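PDB 5EYF: glutamate ABC superfamily ATP binding cassette transporter, binding protein from Enterococcus faecium DO, which binds glutamate as the extracellular solute-binding protein of an ABC transporter and probably delivers it to the membrane components for uptake. Local coordinates for the interface of chains A and B. Sequence-based numbering; all coordinates share one arbitrary frame. Chains: chain A/B, Glutamate ABC superfamily ATP binding cassette transporter, binding protein.

The interface of chains A and B. Residues chain A 118-119, 121, 192-194; chain B 118-119, 121, 192-194.
This patch is part of a two-fold symmetric contact between two copies of a family 3 solute-binding protein, and an antiparallel beta bridge lies in it. It helps join the two copies of the deposited assembly, though the structure alone does not show that the dimer forms in the cell. A:Thr194 and B:Thr194 pair through their backbones. A:Thr194 N donates to B:Thr194 O at 2.8 Å, in the carbonyl plane. In return, B:Thr194 N donates to A:Thr194 O at 2.8 Å, nearly along the C=O axis. Both hydroxyls are turned in beside the backbone, flanked by N and C (chi1 59° and 58°), which brings the two OG1 atoms together. The two threonines cross obliquely, and A:Thr194 OG1 and B:Thr194 OG1 lie 3.0 Å apart in a weak hydrogen bond. A water also links A:Thr194 OG1 to B:Thr194 O. Further along, the carboxylate oxygen A:Asp121 OD2 accepts a hydrogen bond from B:Gly192 N at 3.1 Å. The N-H comes from above the carboxylate plane. The twin bond, A:Gly192 N to B:Asp121 OD2, is weak at 3.4 Å. A:Asp121 N donates to A:Ser119 OG, and B:Asp121 N to B:Ser119 OG, which probably helps hold the 3-10 helix 120-122 and its aspartate in place. A:Lys118 bends at chi3 (102°) and crosses B:Asp121 obliquely, with A:Lys118 CE 3.7 Å from B:Asp121 CB. Its side-chain amine NZ stays 6.0 Å from B:Asp121 OD2, so any attraction between their charges would be long-range.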
loop_
_atom_site.group_PDB
_atom_site.type_symbol
_atom_site.label_atom_id
_atom_site.label_comp_id
_atom_site.label_asym_id
_atom_site.label_seq_id
_atom_site.Cartn_x
_atom_site.Cartn_y
_atom_site.Cartn_z
ATOM N N LYS A 118 -3.277 -15.206 -16.808
ATOM C CA LYS A 118 -2.834 -15.310 -15.429
ATOM C C LYS A 118 -2.216 -14.024 -14.900
ATOM O O LYS A 118 -1.888 -13.967 -13.713
ATOM C CB LYS A 118 -1.844 -16.471 -15.266
ATOM C CG LYS A 118 -2.500 -17.854 -15.367
ATOM C CD LYS A 118 -1.489 -18.992 -15.253
ATOM C CE LYS A 118 -1.500 -19.638 -13.865
ATOM N NZ LYS A 118 -0.660 -20.878 -13.820
ATOM N N SER A 119 -2.066 -12.989 -15.726
ATOM C CA SER A 119 -1.453 -11.747 -15.270
ATOM C C SER A 119 -1.786 -10.631 -16.248
ATOM O O SER A 119 -2.180 -10.881 -17.388
ATOM C CB SER A 119 0.069 -11.901 -15.143
ATOM O OG SER A 119 0.721 -11.038 -16.043
ATOM N N ASP A 121 0.367 -9.143 -17.698
ATOM C CA ASP A 121 1.276 -9.370 -18.816
ATOM C C ASP A 121 0.635 -10.173 -19.945
ATOM O O ASP A 121 1.115 -10.108 -21.081
ATOM C CB ASP A 121 2.535 -10.099 -18.349
ATOM C CG ASP A 121 3.194 -9.440 -17.156
ATOM O OD1 ASP A 121 2.977 -8.232 -16.934
ATOM O OD2 ASP A 121 3.943 -10.138 -16.438
ATOM N N GLY A 192 -3.323 -13.121 -11.002
ATOM C CA GLY A 192 -2.149 -12.300 -11.216
ATOM C C GLY A 192 -1.871 -11.218 -10.209
ATOM O O GLY A 192 -1.194 -10.244 -10.552
ATOM N N GLY A 193 -2.354 -11.344 -8.974
ATOM C CA GLY A 193 -1.921 -10.269 -8.068
ATOM C C GLY A 193 -2.468 -8.904 -8.465
ATOM O O GLY A 193 -3.538 -8.777 -9.075
ATOM N N THR A 194 -1.713 -7.858 -8.140
ATOM C CA THR A 194 -2.147 -6.495 -8.438
ATOM C C THR A 194 -1.076 -5.766 -9.229
ATOM O O THR A 194 0.107 -6.078 -9.108
ATOM C CB THR A 194 -2.473 -5.682 -7.162
ATOM O OG1 THR A 194 -1.310 -5.625 -6.314
ATOM C CG2 THR A 194 -3.576 -6.310 -6.389
ATOM N N LYS B 118 4.955 -16.519 -15.239
ATOM C CA LYS B 118 4.403 -15.194 -15.500
ATOM C C LYS B 118 3.852 -14.507 -14.264
ATOM O O LYS B 118 3.517 -13.314 -14.330
ATOM C CB LYS B 118 3.264 -15.264 -16.522
ATOM C CG LYS B 118 3.529 -16.110 -17.746
ATOM C CD LYS B 118 2.175 -16.512 -18.306
ATOM C CE LYS B 118 2.268 -17.096 -19.704
ATOM N NZ LYS B 118 0.921 -17.101 -20.360
ATOM N N SER B 119 3.712 -15.226 -13.164
ATOM C CA SER B 119 3.165 -14.666 -11.943
ATOM C C SER B 119 3.352 -15.690 -10.842
ATOM O O SER B 119 3.786 -16.825 -11.078
ATOM C CB SER B 119 1.683 -14.325 -12.089
ATOM O OG SER B 119 0.891 -15.492 -11.920
ATOM N N ASP B 121 1.197 -17.318 -9.552
ATOM C CA ASP B 121 0.333 -18.468 -9.780
ATOM C C ASP B 121 1.062 -19.603 -10.501
ATOM O O ASP B 121 0.603 -20.748 -10.465
ATOM C CB ASP B 121 -0.916 -18.048 -10.579
ATOM C CG ASP B 121 -1.865 -17.139 -9.782
ATOM O OD1 ASP B 121 -1.764 -17.127 -8.539
ATOM O OD2 ASP B 121 -2.739 -16.460 -10.399
ATOM N N GLY B 192 4.259 -10.409 -13.389
ATOM C CA GLY B 192 3.095 -10.699 -12.581
ATOM C C GLY B 192 2.709 -9.650 -11.566
ATOM O O GLY B 192 1.902 -9.951 -10.676
ATOM N N GLY B 193 3.248 -8.434 -11.647
ATOM C CA GLY B 193 2.756 -7.452 -10.671
ATOM C C GLY B 193 3.226 -7.766 -9.254
ATOM O O GLY B 193 4.327 -8.304 -9.048
ATOM N N THR B 194 2.384 -7.443 -8.260
ATOM C CA THR B 194 2.734 -7.716 -6.867
ATOM C C THR B 194 1.693 -8.630 -6.249
ATOM O O THR B 194 0.517 -8.592 -6.621
ATOM C CB THR B 194 2.868 -6.419 -6.006
ATOM O OG1 THR B 194 1.649 -5.678 -6.023
ATOM C CG2 THR B 194 4.033 -5.539 -6.494
HETATM O O HOH W 1 -1.176 -7.666 -4.219
#